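Local coordinates for protein A151R (African swine fever virus Georgia 2007/1, PDB 7CMA) that is a non-structural viral protein that binds a zinc ion and whose biochemical role is not firmly established, at residues I83-S94 / F148-I156; L107-C116 / I137-F145. All coordinates share one frame; numbering follows the deposited sequence.

Interaction 1: residues I83-S94 / F148-I156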
loop_
_atom_site.group_PDB
_atom_site.type_symbol
_atom_site.label_atom_id
_atom_site.label_comp_id
_atom_site.label_asym_id
_atom_site.label_seq_id
_atom_site.Cartn_x
_atom_site.Cartn_y
_atom_site.Cartn_z
ATOM N N ILE A 83 -12.421 16.862 3.940
ATOM C CA ILE A 83 -11.041 16.715 3.389
ATOM C C ILE A 83 -11.140 16.349 1.904
ATOM O O ILE A 83 -10.469 17.006 1.093
ATOM C CB ILE A 83 -10.226 15.672 4.176
ATOM C CG1 ILE A 83 -9.764 16.216 5.534
ATOM C CG2 ILE A 83 -9.054 15.178 3.341
ATOM C CD1 ILE A 83 -9.302 15.142 6.499
ATOM N N ILE A 84 -11.883 15.286 1.583
ATOM C CA ILE A 84 -11.782 14.581 0.272
ATOM C C ILE A 84 -12.311 15.492 -0.844
ATOM O O ILE A 84 -11.916 15.274 -2.010
ATOM C CB ILE A 84 -12.527 13.231 0.313
ATOM C CG1 ILE A 84 -12.017 12.280 -0.774
ATOM C CG2 ILE A 84 -14.032 13.441 0.226
ATOM C CD1 ILE A 84 -10.518 12.040 -0.732
ATOM N N LYS A 85 -13.076 16.531 -0.482
ATOM C CA LYS A 85 -13.666 17.511 -1.440
ATOM C C LYS A 85 -12.562 18.425 -1.987
ATOM O O LYS A 85 -12.709 18.932 -3.117
ATOM C CB LYS A 85 -14.761 18.339 -0.756
ATOM C CG LYS A 85 -16.093 17.628 -0.553
ATOM C CD LYS A 85 -16.301 16.446 -1.474
ATOM C CE LYS A 85 -17.567 15.672 -1.165
ATOM N NZ LYS A 85 -17.429 14.874 0.079
ATOM N N ASN A 86 -11.519 18.660 -1.191
ATOM C CA ASN A 86 -10.453 19.644 -1.513
ATOM C C ASN A 86 -9.151 19.192 -0.858
ATOM O O ASN A 86 -8.623 19.871 0.022
ATOM C CB ASN A 86 -10.859 21.054 -1.078
ATOM C CG ASN A 86 -9.896 22.114 -1.562
ATOM O OD1 ASN A 86 -9.014 21.831 -2.363
ATOM N ND2 ASN A 86 -10.027 23.321 -1.040
ATOM N N PRO A 87 -8.621 18.004 -1.229
ATOM C CA PRO A 87 -7.637 17.306 -0.401
ATOM C C PRO A 87 -6.270 18.005 -0.360
ATOM O O PRO A 87 -5.471 17.658 0.485
ATOM C CB PRO A 87 -7.523 15.923 -1.063
ATOM C CG PRO A 87 -7.907 16.171 -2.512
ATOM C CD PRO A 87 -8.954 17.268 -2.457
ATOM N N GLN A 88 -6.023 18.932 -1.288
ATOM C CA GLN A 88 -4.716 19.624 -1.453
ATOM C C GLN A 88 -4.646 20.843 -0.523
ATOM O O GLN A 88 -3.566 21.461 -0.449
ATOM C CB GLN A 88 -4.509 20.050 -2.907
ATOM C CG GLN A 88 -3.313 19.383 -3.573
ATOM C CD GLN A 88 -3.713 18.456 -4.695
ATOM O OE1 GLN A 88 -2.872 17.945 -5.432
ATOM N NE2 GLN A 88 -5.009 18.225 -4.828
ATOM N N ASN A 89 -5.775 21.245 0.069
ATOM C CA ASN A 89 -5.843 22.521 0.832
ATOM C C ASN A 89 -6.438 22.273 2.219
ATOM O O ASN A 89 -6.248 23.130 3.084
ATOM C CB ASN A 89 -6.622 23.593 0.072
ATOM C CG ASN A 89 -6.026 23.879 -1.288
ATOM O OD1 ASN A 89 -4.813 24.003 -1.419
ATOM N ND2 ASN A 89 -6.856 23.877 -2.316
ATOM N N ASN A 90 -7.150 21.160 2.408
ATOM C CA ASN A 90 -7.906 20.865 3.657
ATOM C C ASN A 90 -7.106 19.877 4.509
ATOM O O ASN A 90 -6.995 18.687 4.121
ATOM C CB ASN A 90 -9.316 20.350 3.367
ATOM C CG ASN A 90 -10.251 21.434 2.871
ATOM O OD1 ASN A 90 -9.885 22.614 2.838
ATOM N ND2 ASN A 90 -11.493 21.065 2.604
ATOM N N LYS A 91 -6.542 20.364 5.612
ATOM C CA LYS A 91 -5.743 19.541 6.553
ATOM C C LYS A 91 -6.299 19.723 7.957
ATOM O O LYS A 91 -6.983 20.727 8.192
ATOM C CB LYS A 91 -4.269 19.936 6.482
ATOM C CG LYS A 91 -3.590 19.640 5.158
ATOM C CD LYS A 91 -2.093 19.830 5.205
ATOM C CE LYS A 91 -1.449 19.798 3.836
ATOM N NZ LYS A 91 0.022 19.928 3.930
ATOM N N ILE A 92 -5.971 18.806 8.867
ATOM C CA ILE A 92 -6.482 18.863 10.259
ATOM C C ILE A 92 -5.299 18.796 11.226
ATOM O O ILE A 92 -4.286 18.141 10.899
ATOM C CB ILE A 92 -7.518 17.752 10.513
ATOM C CG1 ILE A 92 -6.920 16.355 10.329
ATOM C CG2 ILE A 92 -8.744 17.961 9.636
ATOM C CD1 ILE A 92 -7.651 15.280 11.096
ATOM N N TRP A 93 -5.409 19.512 12.341
ATOM C CA TRP A 93 -4.460 19.410 13.476
ATOM C C TRP A 93 -5.163 18.733 14.656
ATOM O O TRP A 93 -6.196 19.249 15.091
ATOM C CB TRP A 93 -3.936 20.801 13.849
ATOM C CG TRP A 93 -3.052 20.801 15.055
ATOM C CD1 TRP A 93 -3.450 20.858 16.359
ATOM C CD2 TRP A 93 -1.620 20.649 15.077
ATOM N NE1 TRP A 93 -2.364 20.764 17.188
ATOM C CE2 TRP A 93 -1.236 20.579 16.433
ATOM C CE3 TRP A 93 -0.639 20.493 14.091
ATOM C CZ2 TRP A 93 0.097 20.451 16.821
ATOM C CZ3 TRP A 93 0.677 20.367 14.476
ATOM C CH2 TRP A 93 1.037 20.344 15.824
ATOM N N SER A 94 -4.577 17.669 15.202
ATOM C CA SER A 94 -5.158 16.990 16.388
ATOM C C SER A 94 -4.343 17.325 17.642
ATOM O O SER A 94 -3.117 17.099 17.631
ATOM C CB SER A 94 -5.253 15.507 16.183
ATOM O OG SER A 94 -5.883 14.894 17.300
ATOM N N PHE A 148 -0.832 9.899 5.997
ATOM C CA PHE A 148 -1.906 10.790 5.479
ATOM C C PHE A 148 -1.406 12.241 5.477
ATOM O O PHE A 148 -1.242 12.804 6.567
ATOM C CB PHE A 148 -3.172 10.658 6.331
ATOM C CG PHE A 148 -3.669 9.246 6.513
ATOM C CD1 PHE A 148 -4.198 8.535 5.445
ATOM C CD2 PHE A 148 -3.573 8.611 7.744
ATOM C CE1 PHE A 148 -4.635 7.229 5.610
ATOM C CE2 PHE A 148 -4.009 7.304 7.905
ATOM C CZ PHE A 148 -4.539 6.616 6.838
ATOM N N THR A 149 -1.278 12.847 4.293
ATOM C CA THR A 149 -0.786 14.237 4.109
ATOM C C THR A 149 -1.795 15.232 4.700
ATOM O O THR A 149 -1.395 16.382 4.954
ATOM C CB THR A 149 -0.519 14.566 2.632
ATOM O OG1 THR A 149 -1.751 14.429 1.925
ATOM C CG2 THR A 149 0.548 13.693 2.008
ATOM N N ASN A 150 -3.038 14.796 4.943
ATOM C CA ASN A 150 -4.133 15.696 5.396
ATOM C C ASN A 150 -4.134 15.796 6.923
ATOM O O ASN A 150 -4.949 16.573 7.452
ATOM C CB ASN A 150 -5.500 15.239 4.889
ATOM C CG ASN A 150 -5.615 15.334 3.387
ATOM O OD1 ASN A 150 -5.581 16.427 2.825
ATOM N ND2 ASN A 150 -5.623 14.189 2.724
ATOM N N ILE A 151 -3.291 15.023 7.612
ATOM C CA ILE A 151 -3.098 15.164 9.084
ATOM C C ILE A 151 -1.770 15.877 9.335
ATOM O O ILE A 151 -0.710 15.282 9.061
ATOM C CB ILE A 151 -3.176 13.813 9.817
ATOM C CG1 ILE A 151 -4.332 12.958 9.294
ATOM C CG2 ILE A 151 -3.259 14.037 11.324
ATOM C CD1 ILE A 151 -5.087 12.218 10.365
ATOM N N MET A 152 -1.847 17.160 9.672
ATOM C CA MET A 152 -0.670 18.053 9.810
ATOM C C MET A 152 0.102 17.660 11.076
ATOM O O MET A 152 1.343 17.792 11.064
ATOM C CB MET A 152 -1.109 19.517 9.897
ATOM C CG MET A 152 -0.074 20.497 9.383
ATOM S SD MET A 152 -0.557 22.237 9.649
ATOM C CE MET A 152 -1.781 22.068 10.943
ATOM N N SER A 153 -0.625 17.321 12.147
ATOM C CA SER A 153 -0.081 17.070 13.509
ATOM C C SER A 153 0.857 15.870 13.471
ATOM O O SER A 153 0.540 14.851 12.866
ATOM C CB SER A 153 -1.193 16.863 14.517
ATOM O OG SER A 153 -2.343 16.321 13.897
ATOM N N PRO A 154 2.065 15.970 14.072
ATOM C CA PRO A 154 2.940 14.810 14.226
ATOM C C PRO A 154 2.235 13.636 14.927
ATOM O O PRO A 154 1.453 13.881 15.837
ATOM C CB PRO A 154 4.102 15.347 15.076
ATOM C CG PRO A 154 4.132 16.831 14.756
ATOM C CD PRO A 154 2.678 17.211 14.565
ATOM N N ASN A 155 2.452 12.419 14.421
ATOM C CA ASN A 155 2.036 11.138 15.058
ATOM C C ASN A 155 2.787 10.971 16.387
ATOM O O ASN A 155 4.002 10.718 16.339
ATOM C CB ASN A 155 2.298 9.944 14.136
ATOM C CG ASN A 155 1.694 8.655 14.651
ATOM O OD1 ASN A 155 0.960 8.655 15.639
ATOM N ND2 ASN A 155 1.995 7.552 13.986
ATOM N N ILE A 156 2.090 11.176 17.511
ATOM C CA ILE A 156 2.658 11.187 18.896
ATOM C C ILE A 156 3.324 12.546 19.142
ATOM O O ILE A 156 2.718 13.433 19.746
ATOM C CB ILE A 156 3.638 10.011 19.111
ATOM C CG1 ILE A 156 2.895 8.691 19.340
ATOM C CG2 ILE A 156 4.611 10.314 20.244
ATOM C CD1 ILE A 156 3.356 7.562 18.444
HETATM O O HOH W 1 0.842 17.699 5.657
#
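W93 and S153 meet at the apolar centre: the CB of S153 lies over one face of the indole, 3.9 Å from the centroid of its six-membered ring, a CH-pi contact. M152 and P154 approach the same ring obliquely, with M152 CE 3.7 Å from W93 CE3 and P154 CD touching CZ3. The indole reaches them because its CG stands opposite the backbone N (chi1 176°), and its NE1 is held by the carbonyl of E96. On the other face of the strand I92, which also touches I21, I31 and I79, lies side by side with I151, CD1 to CD1, while CG2 of I83 packs against the side chain of N150.

Between the two apolar patches the backbones are joined. I92 N donates to N150 O (2.8 Å) and M152 N to I92 O (2.9 Å), and S153 OG accepts a nearly straight bond from S94 N (2.9 Å, 167°). At the solvent edge the extended K91 runs past T149 O, and one water bridges K91 NZ to that carbonyl.

A single beta bridge, I92 with I151, docks an irregular loop, entered through a type I turn from F148 to I151, on edge strand 90-94 of the five-stranded antiparallel sheet.

Interaction 2: residues L107-C116 / I137-F145. With ZN (zinc ion), chain C.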
loop_
_atom_site.group_PDB
_atom_site.type_symbol
_atom_site.label_atom_id
_atom_site.label_comp_id
_atom_site.label_asym_id
_atom_site.label_seq_id
_atom_site.Cartn_x
_atom_site.Cartn_y
_atom_site.Cartn_z
ATOM N N LEU A 107 17.621 21.641 10.878
ATOM C CA LEU A 107 16.399 20.824 11.103
ATOM C C LEU A 107 15.643 21.367 12.321
ATOM O O LEU A 107 16.285 21.987 13.185
ATOM C CB LEU A 107 16.810 19.364 11.300
ATOM C CG LEU A 107 17.151 18.598 10.021
ATOM C CD1 LEU A 107 17.673 17.206 10.345
ATOM C CD2 LEU A 107 15.942 18.509 9.102
ATOM N N TYR A 108 14.314 21.250 12.315
ATOM C CA TYR A 108 13.449 21.615 13.467
ATOM C C TYR A 108 13.079 20.329 14.224
ATOM O O TYR A 108 12.897 19.294 13.561
ATOM C CB TYR A 108 12.222 22.391 12.978
ATOM C CG TYR A 108 12.525 23.776 12.459
ATOM C CD1 TYR A 108 13.056 23.967 11.192
ATOM C CD2 TYR A 108 12.347 24.893 13.256
ATOM C CE1 TYR A 108 13.393 25.230 10.731
ATOM C CE2 TYR A 108 12.649 26.166 12.799
ATOM C CZ TYR A 108 13.159 26.338 11.523
ATOM O OH TYR A 108 13.511 27.583 11.082
ATOM N N HIS A 109 13.128 20.398 15.553
ATOM C CA HIS A 109 13.004 19.166 16.368
ATOM C C HIS A 109 11.859 19.205 17.369
ATOM O O HIS A 109 11.587 20.277 17.913
ATOM C CB HIS A 109 14.309 18.925 17.143
ATOM C CG HIS A 109 15.553 18.891 16.322
ATOM N ND1 HIS A 109 16.135 17.710 15.922
ATOM C CD2 HIS A 109 16.349 19.878 15.860
ATOM C CE1 HIS A 109 17.223 17.971 15.229
ATOM N NE2 HIS A 109 17.373 19.291 15.177
ATOM N N THR A 110 11.237 18.057 17.589
ATOM C CA THR A 110 10.174 17.901 18.616
ATOM C C THR A 110 10.718 17.069 19.785
ATOM O O THR A 110 10.099 17.111 20.871
ATOM C CB THR A 110 8.922 17.247 18.016
ATOM O OG1 THR A 110 9.353 16.070 17.336
ATOM C CG2 THR A 110 8.179 18.151 17.054
ATOM N N ASN A 111 11.693 16.203 19.507
ATOM C CA ASN A 111 12.264 15.235 20.484
ATOM C C ASN A 111 11.225 14.147 20.798
ATOM O O ASN A 111 11.304 13.574 21.891
ATOM C CB ASN A 111 12.721 15.935 21.771
ATOM C CG ASN A 111 14.214 16.177 21.819
ATOM O OD1 ASN A 111 14.824 16.484 20.800
ATOM N ND2 ASN A 111 14.814 16.031 22.992
ATOM N N TYR A 112 10.237 13.945 19.915
ATOM C CA TYR A 112 9.140 12.959 20.131
ATOM C C TYR A 112 9.701 11.534 20.063
ATOM O O TYR A 112 9.441 10.767 20.994
ATOM C CB TYR A 112 8.006 13.147 19.116
ATOM C CG TYR A 112 7.051 14.275 19.430
ATOM C CD1 TYR A 112 6.893 14.743 20.723
ATOM C CD2 TYR A 112 6.330 14.901 18.424
ATOM C CE1 TYR A 112 6.042 15.798 21.010
ATOM C CE2 TYR A 112 5.447 15.931 18.701
ATOM C CZ TYR A 112 5.313 16.390 19.996
ATOM O OH TYR A 112 4.464 17.421 20.270
ATOM N N ASN A 113 10.346 11.166 18.949
ATOM C CA ASN A 113 10.718 9.752 18.656
ATOM C C ASN A 113 12.215 9.532 18.913
ATOM O O ASN A 113 12.686 8.421 18.653
ATOM C CB ASN A 113 10.366 9.342 17.225
ATOM C CG ASN A 113 8.936 9.664 16.851
ATOM O OD1 ASN A 113 8.686 10.232 15.793
ATOM N ND2 ASN A 113 8.001 9.345 17.729
ATOM N N HIS A 114 12.922 10.561 19.376
ATOM C CA HIS A 114 14.377 10.467 19.676
ATOM C C HIS A 114 14.777 11.740 20.413
ATOM O O HIS A 114 14.315 12.808 20.025
ATOM C CB HIS A 114 15.212 10.297 18.402
ATOM C CG HIS A 114 16.667 10.084 18.638
ATOM N ND1 HIS A 114 17.215 8.827 18.759
ATOM C CD2 HIS A 114 17.688 10.958 18.758
ATOM C CE1 HIS A 114 18.511 8.934 18.953
ATOM N NE2 HIS A 114 18.826 10.231 18.958
ATOM N N LYS A 115 15.616 11.608 21.436
ATOM C CA LYS A 115 16.055 12.795 22.197
ATOM C C LYS A 115 17.198 13.462 21.436
ATOM O O LYS A 115 18.363 13.255 21.811
ATOM C CB LYS A 115 16.400 12.458 23.649
ATOM C CG LYS A 115 16.913 11.052 23.924
ATOM C CD LYS A 115 17.737 11.006 25.192
ATOM C CE LYS A 115 18.272 12.366 25.590
ATOM N NZ LYS A 115 17.646 12.872 26.834
ATOM N N CYS A 116 16.860 14.217 20.395
ATOM C CA CYS A 116 17.881 14.910 19.576
ATOM C C CYS A 116 18.436 16.094 20.374
ATOM O O CYS A 116 19.632 16.369 20.245
ATOM C CB CYS A 116 17.211 15.416 18.304
ATOM S SG CYS A 116 16.976 14.154 17.029
ATOM N N ILE A 137 11.073 20.466 6.580
ATOM C CA ILE A 137 12.004 21.154 7.516
ATOM C C ILE A 137 12.116 20.371 8.822
ATOM O O ILE A 137 12.900 20.789 9.668
ATOM C CB ILE A 137 11.497 22.588 7.756
ATOM C CG1 ILE A 137 10.218 22.627 8.589
ATOM C CG2 ILE A 137 11.323 23.326 6.443
ATOM C CD1 ILE A 137 9.697 24.016 8.822
ATOM N N TRP A 138 11.409 19.250 8.946
ATOM C CA TRP A 138 11.335 18.519 10.238
ATOM C C TRP A 138 12.305 17.338 10.322
ATOM O O TRP A 138 12.400 16.588 9.350
ATOM C CB TRP A 138 9.881 18.144 10.537
ATOM C CG TRP A 138 9.065 19.370 10.771
ATOM C CD1 TRP A 138 8.271 20.024 9.877
ATOM C CD2 TRP A 138 9.034 20.142 11.979
ATOM N NE1 TRP A 138 7.732 21.138 10.453
ATOM C CE2 TRP A 138 8.183 21.238 11.740
ATOM C CE3 TRP A 138 9.621 19.999 13.239
ATOM C CZ2 TRP A 138 7.919 22.191 12.717
ATOM C CZ3 TRP A 138 9.355 20.940 14.204
ATOM C CH2 TRP A 138 8.525 22.025 13.938
ATOM N N CYS A 139 12.986 17.194 11.464
ATOM C CA CYS A 139 13.975 16.105 11.689
ATOM C C CYS A 139 13.282 14.744 11.602
ATOM O O CYS A 139 12.335 14.536 12.351
ATOM C CB CYS A 139 14.643 16.308 13.044
ATOM S SG CYS A 139 15.687 14.947 13.619
ATOM N N THR A 140 13.776 13.855 10.743
ATOM C CA THR A 140 13.108 12.553 10.506
ATOM C C THR A 140 13.424 11.563 11.621
ATOM O O THR A 140 12.826 10.484 11.624
ATOM C CB THR A 140 13.573 11.967 9.177
ATOM O OG1 THR A 140 14.971 11.706 9.287
ATOM C CG2 THR A 140 13.304 12.888 8.009
ATOM N N LYS A 141 14.335 11.922 12.519
ATOM C CA LYS A 141 14.726 11.024 13.632
ATOM C C LYS A 141 13.786 11.226 14.816
ATOM O O LYS A 141 13.424 10.235 15.436
ATOM C CB LYS A 141 16.172 11.296 14.049
ATOM C CG LYS A 141 17.202 11.208 12.934
ATOM C CD LYS A 141 18.610 11.044 13.458
ATOM C CE LYS A 141 18.660 10.897 14.964
ATOM N NZ LYS A 141 20.032 10.610 15.444
ATOM N N CYS A 142 13.413 12.467 15.102
ATOM C CA CYS A 142 12.574 12.736 16.295
ATOM C C CYS A 142 11.141 13.109 15.908
ATOM O O CYS A 142 10.289 13.089 16.785
ATOM C CB CYS A 142 13.181 13.843 17.141
ATOM S SG CYS A 142 13.357 15.439 16.310
ATOM N N THR A 143 10.901 13.457 14.646
ATOM C CA THR A 143 9.549 13.935 14.257
ATOM C C THR A 143 8.968 13.017 13.182
ATOM O O THR A 143 9.526 12.964 12.081
ATOM C CB THR A 143 9.559 15.426 13.897
ATOM O OG1 THR A 143 10.358 16.137 14.842
ATOM C CG2 THR A 143 8.172 16.024 13.824
ATOM N N SER A 144 7.890 12.317 13.522
ATOM C CA SER A 144 7.221 11.428 12.546
ATOM C C SER A 144 5.826 11.963 12.246
ATOM O O SER A 144 5.251 12.628 13.106
ATOM C CB SER A 144 7.130 10.024 13.062
ATOM O OG SER A 144 6.338 9.979 14.237
ATOM N N PHE A 145 5.309 11.636 11.071
ATOM C CA PHE A 145 3.931 12.046 10.738
ATOM C C PHE A 145 3.152 10.862 10.162
ATOM O O PHE A 145 3.797 9.961 9.611
ATOM C CB PHE A 145 3.946 13.146 9.675
ATOM C CG PHE A 145 4.626 14.447 10.015
ATOM C CD1 PHE A 145 3.919 15.482 10.598
ATOM C CD2 PHE A 145 5.958 14.656 9.702
ATOM C CE1 PHE A 145 4.541 16.684 10.897
ATOM C CE2 PHE A 145 6.579 15.857 10.004
ATOM C CZ PHE A 145 5.869 16.868 10.599
HETATM ZN ZN ZN C . 15.588 15.545 15.902
#
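A zinc site of three cysteines and one histidine, with a CxxC pair, joins these segments. H109 and C116 come from 107-116, C139 and C142 from 137-145; the metal is held by H109 ND1 at 2.2 Å and by the three SG atoms. The imidazole is fixed at both ends, since its NE2 bonds to the carbonyl of E104.

The thiolates have a second shell of weak N-H...S bonds. C142 SG, placed between its own backbone N and carbonyl carbon (chi1 61°), receives T110 N and N111 N from the facing segment, whereas C139 SG receives K141 N and C142 N from its own turn. Such bonds would be expected to spread the negative charge of the sulfurs.

On the strand side of the metal, Y108 N donates to I137 O and C139 N to Y108 O, both 3.0 Å, making one beta bridge between Y108 and W138. Y108 CB sits over a face of the W138 indole, 3.7 Å from the centroid of the six-membered ring, and the phenol turns its edge to that face with the planes at 56°. L107 CB packs against C139 CB.

Past H109 the two loops are tied by polar groups. The T110 and T143 hydroxyls share a short bond, OG1 to OG1 at 2.7 Å; N113 N donates to C142 O from a direction tilted out of the carbonyl plane, and S144 OG donates to N113 OD1 (2.8 Å). At the exposed rim K141 lies alongside H114, its CE over the face of the H114 imidazole in a CH-pi contact, 4.1 Å from the centroid.

Two ligands from a strand and the loop after it and two from a CxxC turn resembling a zinc knuckle, with weak N-H...S bonds round the sulfurs, are consistent with a structural zinc site.

Overall arrangement
Following the chain from its N terminus, helix 3-28 and the first four strands precede both contacts. Helix 72-84 then leads into 83-94, the first half of interaction 1, whose partner arrives only at the C-terminal end of the model. The loop closed in this way holds strand 99-104 and the whole of interaction 2, which itself closes a smaller loop of 20 residues carrying helix 120-123 and strand 125-127. The two contacts are therefore nested, with centres 19 Å apart. Interaction 2 ties the edge of the three-stranded sheet to the CxxC loop, and interaction 1 returns the tail to the five-stranded sheet. They also touch directly, where M152 and P154 pack on S144 and F145.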